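Putative nucleoprotein (Infectious salmon anemia virus, PDB 4EWC) encapsidates the negative-strand viral RNA, protecting it from nucleases and forming the ribonucleoprotein that serves as template for transcription and replication. Local coordinates at residues A[289-294]-A[375-380]; A[293-298]-A[313-318]. All coordinates share one frame; numbering follows the deposited sequence.

Contact 1: A[289-294]-A[375-380]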
loop_
_atom_site.group_PDB
_atom_site.type_symbol
_atom_site.label_atom_id
_atom_site.label_comp_id
_atom_site.label_asym_id
_atom_site.label_seq_id
_atom_site.Cartn_x
_atom_site.Cartn_y
_atom_site.Cartn_z
ATOM N N ALA A 289 -3.645 23.402 0.946
ATOM C CA ALA A 289 -3.513 22.424 -0.132
ATOM C C ALA A 289 -4.101 21.033 0.176
ATOM O O ALA A 289 -4.506 20.329 -0.729
ATOM C CB ALA A 289 -2.038 22.297 -0.539
ATOM N N SER A 290 -4.145 20.644 1.446
ATOM C CA SER A 290 -4.680 19.338 1.834
ATOM C C SER A 290 -6.159 19.157 1.455
ATOM O O SER A 290 -6.621 18.039 1.247
ATOM C CB SER A 290 -4.504 19.088 3.335
ATOM O OG SER A 290 -3.142 19.140 3.720
ATOM N N TYR A 291 -6.882 20.268 1.357
ATOM C CA TYR A 291 -8.282 20.277 0.971
ATOM C C TYR A 291 -8.506 20.086 -0.518
ATOM O O TYR A 291 -9.631 20.229 -1.003
ATOM C CB TYR A 291 -8.938 21.595 1.394
ATOM C CG TYR A 291 -8.850 21.834 2.871
ATOM C CD1 TYR A 291 -9.079 20.796 3.767
ATOM C CD2 TYR A 291 -8.506 23.084 3.372
ATOM C CE1 TYR A 291 -8.982 20.994 5.106
ATOM C CE2 TYR A 291 -8.399 23.296 4.728
ATOM C CZ TYR A 291 -8.638 22.249 5.591
ATOM O OH TYR A 291 -8.542 22.455 6.944
ATOM N N THR A 292 -7.442 19.784 -1.255
ATOM C CA THR A 292 -7.560 19.582 -2.701
ATOM C C THR A 292 -8.431 18.368 -2.977
ATOM O O THR A 292 -9.210 18.363 -3.921
ATOM C CB THR A 292 -6.195 19.416 -3.370
ATOM O OG1 THR A 292 -5.385 20.562 -3.071
ATOM C CG2 THR A 292 -6.341 19.288 -4.900
ATOM N N THR A 293 -8.332 17.358 -2.117
ATOM C CA THR A 293 -9.141 16.152 -2.266
ATOM C C THR A 293 -10.645 16.433 -2.241
ATOM O O THR A 293 -11.441 15.605 -2.663
ATOM C CB THR A 293 -8.769 15.053 -1.233
ATOM O OG1 THR A 293 -9.152 15.457 0.086
ATOM C CG2 THR A 293 -7.257 14.765 -1.272
ATOM N N LEU A 294 -11.028 17.618 -1.786
ATOM C CA LEU A 294 -12.424 18.019 -1.792
ATOM C C LEU A 294 -12.834 18.727 -3.079
ATOM O O LEU A 294 -13.958 19.236 -3.176
ATOM C CB LEU A 294 -12.728 18.927 -0.603
ATOM C CG LEU A 294 -12.331 18.348 0.755
ATOM C CD1 LEU A 294 -12.557 19.391 1.841
ATOM C CD2 LEU A 294 -13.065 17.042 1.038
ATOM N N LEU A 375 -14.568 22.618 9.452
ATOM C CA LEU A 375 -15.495 21.977 8.527
ATOM C C LEU A 375 -14.775 21.242 7.385
ATOM O O LEU A 375 -15.041 20.069 7.115
ATOM C CB LEU A 375 -16.489 22.987 7.953
ATOM C CG LEU A 375 -17.454 22.339 6.944
ATOM C CD1 LEU A 375 -18.338 21.298 7.623
ATOM C CD2 LEU A 375 -18.297 23.355 6.200
ATOM N N CYS A 376 -13.861 21.946 6.734
ATOM C CA CYS A 376 -13.015 21.365 5.713
ATOM C C CYS A 376 -12.308 20.120 6.207
ATOM O O CYS A 376 -12.328 19.083 5.520
ATOM C CB CYS A 376 -11.987 22.390 5.231
ATOM S SG CYS A 376 -12.716 23.746 4.343
ATOM N N THR A 377 -11.688 20.218 7.385
ATOM C CA THR A 377 -10.963 19.086 7.959
ATOM C C THR A 377 -11.908 17.914 8.202
ATOM O O THR A 377 -11.552 16.765 7.941
ATOM C CB THR A 377 -10.284 19.447 9.284
ATOM O OG1 THR A 377 -9.291 20.450 9.045
ATOM C CG2 THR A 377 -9.626 18.224 9.897
ATOM N N SER A 378 -13.112 18.211 8.686
ATOM C CA SER A 378 -14.089 17.178 8.949
ATOM C C SER A 378 -14.435 16.445 7.661
ATOM O O SER A 378 -14.639 15.230 7.650
ATOM C CB SER A 378 -15.356 17.760 9.597
ATOM O OG SER A 378 -16.131 18.517 8.681
ATOM N N PHE A 379 -14.473 17.200 6.573
ATOM C CA PHE A 379 -14.802 16.653 5.271
ATOM C C PHE A 379 -13.741 15.670 4.782
ATOM O O PHE A 379 -14.045 14.773 4.017
ATOM C CB PHE A 379 -15.044 17.783 4.278
ATOM C CG PHE A 379 -16.465 18.234 4.243
ATOM C CD1 PHE A 379 -17.490 17.294 4.138
ATOM C CD2 PHE A 379 -16.797 19.578 4.325
ATOM C CE1 PHE A 379 -18.824 17.692 4.102
ATOM C CE2 PHE A 379 -18.130 19.985 4.302
ATOM C CZ PHE A 379 -19.151 19.037 4.198
ATOM N N LEU A 380 -12.508 15.834 5.248
ATOM C CA LEU A 380 -11.466 14.853 4.996
ATOM C C LEU A 380 -11.692 13.575 5.797
ATOM O O LEU A 380 -11.345 12.494 5.348
ATOM C CB LEU A 380 -10.093 15.406 5.370
ATOM C CG LEU A 380 -9.609 16.698 4.740
ATOM C CD1 LEU A 380 -8.177 16.885 5.185
ATOM C CD2 LEU A 380 -9.727 16.683 3.213
#
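Thr377 OG1 is gripped from two directions: it lies 3.0 Å from Tyr291 OH in a hydrogen bond between hydroxyls, and it also pairs with the backbone oxygen of Asp373, one helical turn earlier. It meets the tyrosine at the ring edge, in the plane of the ring. Its torsion sets this up: OG1 is anti to the carbonyl carbon (chi1 -64°), beside the backbone N. The ring itself is covered on one face by Cys376. Cys376 CB sits 3.4 Å from the centroid of the Tyr291 ring, in a CH-pi contact displaced toward CE1 and CZ. The sulfur stands over the same ring, with Cys376 SG 4.3 Å from the Tyr291 ring centroid and 9° off the normal, a sulfur-aromatic contact. Together the edge bond and the covered face would restrict the rotation of the ring.

Leu294 reaches the helix farther along. Both its methyls rest against Phe379 CB, with Leu294 CD1 3.8 Å from Phe379 CB; the two side chains cross at about a right angle. Leu380 CD2 touches Leu294 CG at 3.9 Å and also the hydroxyl oxygen of Thr293. That hydroxyl is hydrogen-bonded to Asn517 of the second subunit. Ser290 OG likewise bonds to the backbone oxygen of Trp514 of the second subunit.

The contact is buried and mostly apolar. It sets a 3-10 segment in the loop after helix 279-284 against helix 369-381, within the family's helical bundle region. Cys376 also packs on Leu318 of helix 315-326, and Phe379 on Gln352 of helix 350-358. The second subunit covers part of the loop and also reaches Leu380, on helix 369-381.

Contact 2: A[293-298]-A[313-318]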
loop_
_atom_site.group_PDB
_atom_site.type_symbol
_atom_site.label_atom_id
_atom_site.label_comp_id
_atom_site.label_asym_id
_atom_site.label_seq_id
_atom_site.Cartn_x
_atom_site.Cartn_y
_atom_site.Cartn_z
ATOM N N THR A 293 -8.332 17.358 -2.117
ATOM C CA THR A 293 -9.141 16.152 -2.266
ATOM C C THR A 293 -10.645 16.433 -2.241
ATOM O O THR A 293 -11.441 15.605 -2.663
ATOM C CB THR A 293 -8.769 15.053 -1.233
ATOM O OG1 THR A 293 -9.152 15.457 0.086
ATOM C CG2 THR A 293 -7.257 14.765 -1.272
ATOM N N LEU A 294 -11.028 17.618 -1.786
ATOM C CA LEU A 294 -12.424 18.019 -1.792
ATOM C C LEU A 294 -12.834 18.727 -3.079
ATOM O O LEU A 294 -13.958 19.236 -3.176
ATOM C CB LEU A 294 -12.728 18.927 -0.603
ATOM C CG LEU A 294 -12.331 18.348 0.755
ATOM C CD1 LEU A 294 -12.557 19.391 1.841
ATOM C CD2 LEU A 294 -13.065 17.042 1.038
ATOM N N ALA A 295 -11.941 18.745 -4.068
ATOM C CA ALA A 295 -12.215 19.462 -5.306
ATOM C C ALA A 295 -12.427 18.553 -6.520
ATOM O O ALA A 295 -12.251 19.006 -7.652
ATOM C CB ALA A 295 -11.114 20.458 -5.589
ATOM N N GLU A 296 -12.806 17.293 -6.300
ATOM C CA GLU A 296 -13.042 16.390 -7.423
ATOM C C GLU A 296 -14.061 16.978 -8.407
ATOM O O GLU A 296 -15.037 17.585 -8.001
ATOM C CB GLU A 296 -13.459 14.986 -6.955
ATOM C CG GLU A 296 -14.919 14.826 -6.575
ATOM C CD GLU A 296 -15.182 13.541 -5.802
ATOM O OE1 GLU A 296 -15.764 12.565 -6.368
ATOM O OE2 GLU A 296 -14.785 13.514 -4.615
ATOM N N GLY A 297 -13.795 16.845 -9.700
ATOM C CA GLY A 297 -14.752 17.226 -10.725
ATOM C C GLY A 297 -15.016 18.709 -10.864
ATOM O O GLY A 297 -15.945 19.115 -11.567
ATOM N N ALA A 298 -14.198 19.517 -10.195
ATOM C CA ALA A 298 -14.249 20.983 -10.307
ATOM C C ALA A 298 -14.380 21.550 -11.754
ATOM O O ALA A 298 -14.972 22.611 -11.961
ATOM C CB ALA A 298 -13.055 21.589 -9.601
ATOM N N GLY A 313 -17.990 17.862 -5.836
ATOM C CA GLY A 313 -16.973 18.018 -4.794
ATOM C C GLY A 313 -17.147 19.290 -3.965
ATOM O O GLY A 313 -17.167 20.399 -4.502
ATOM N N VAL A 314 -17.245 19.114 -2.651
ATOM C CA VAL A 314 -17.715 20.158 -1.751
ATOM C C VAL A 314 -16.905 21.473 -1.754
ATOM O O VAL A 314 -17.462 22.540 -1.472
ATOM C CB VAL A 314 -17.955 19.587 -0.306
ATOM C CG1 VAL A 314 -16.663 19.470 0.469
ATOM C CG2 VAL A 314 -19.010 20.379 0.440
ATOM N N ALA A 315 -15.622 21.399 -2.120
ATOM C CA ALA A 315 -14.754 22.581 -2.171
ATOM C C ALA A 315 -15.325 23.722 -3.014
ATOM O O ALA A 315 -15.044 24.897 -2.768
ATOM C CB ALA A 315 -13.352 22.225 -2.650
ATOM N N LEU A 316 -16.125 23.374 -4.010
ATOM C CA LEU A 316 -16.729 24.371 -4.877
ATOM C C LEU A 316 -17.686 25.260 -4.106
ATOM O O LEU A 316 -17.680 26.482 -4.280
ATOM C CB LEU A 316 -17.460 23.695 -6.042
ATOM C CG LEU A 316 -16.610 22.919 -7.049
ATOM C CD1 LEU A 316 -17.505 22.357 -8.118
ATOM C CD2 LEU A 316 -15.524 23.801 -7.668
ATOM N N ASP A 317 -18.504 24.644 -3.251
ATOM C CA ASP A 317 -19.483 25.386 -2.454
ATOM C C ASP A 317 -18.810 26.212 -1.375
ATOM O O ASP A 317 -19.256 27.298 -1.080
ATOM C CB ASP A 317 -20.460 24.442 -1.756
ATOM C CG ASP A 317 -21.289 23.631 -2.719
ATOM O OD1 ASP A 317 -21.659 24.142 -3.799
ATOM O OD2 ASP A 317 -21.570 22.466 -2.385
ATOM N N LEU A 318 -17.746 25.677 -0.788
ATOM C CA LEU A 318 -17.124 26.299 0.359
ATOM C C LEU A 318 -16.383 27.535 -0.092
ATOM O O LEU A 318 -16.376 28.559 0.591
ATOM C CB LEU A 318 -16.163 25.335 1.062
ATOM C CG LEU A 318 -16.724 23.992 1.543
ATOM C CD1 LEU A 318 -15.615 23.080 2.025
ATOM C CD2 LEU A 318 -17.750 24.196 2.621
#
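Leu294 O accepts the N-H of Ala315 at 2.9 Å from Ala315 N. The bond is fairly straight at the hydrogen (157°), though the donor is tilted 34° from the carbonyl plane. Val314 N is also close to this oxygen, but its angle is too poor for a bond. The backbones come nearest at Ala295 and Gly313, whose CA atoms are 5.0 Å apart. Gly313, with positive phi (85°), lets its backbone lie close against the loop. On the loop side, residues 295 to 298 form a type II beta turn with glycine at its third position.

Small side chains line the approach. Ala315 CB points at the loop and lies 3.9 Å from Leu294 CB and 4.1 Å from Ala295 CB. Val314 presents CG1 to Leu294 CB at 4.1 Å. At the far end of the turn, Leu316 reaches back to Ala298, with CD2 3.8 Å from Ala298 CB. Met282 of helix 279-284 packs on both Ala295 and Ala315.

Glu296 brushes Gly313 CA with its CG, while its carboxylate turns to a salt bridge with Lys266. Gln273 OE1 takes the N-H of Gly297, and Asn114 ND2 bonds Ala298 O.

The chemistry is therefore that of a main-chain hydrogen bond between loop and helix, buried among small apolar side chains. This one bond satisfies a carbonyl and an N-H near the beginning of helix 315-326, with the methyl of Ala315 beside the carbonyl. The charge of Glu296 is met by Lys266, outside the two segments, and would be expected to be largely offset there.

Overall arrangement
From the N terminus, the chain runs through helix 279-284 into the loop that holds 289-298. Contact 2 closes the shorter loop: 293-298 meets 313-318 after only 14 intervening residues, among them helix 302-305. Contact 1 spans much more chain, returning from 289-294 to helix 369-381 after 80 residues, many of them helical. The span of contact 2 lies wholly within that of contact 1. The two share Thr293 and Leu294, and their centres are 9 Å apart. Their second segments also touch, as Leu318 packs on Leu375 and Cys376, and Val314 on Phe379. The loop, helix 315-326 and helix 369-381 thus form one packed unit.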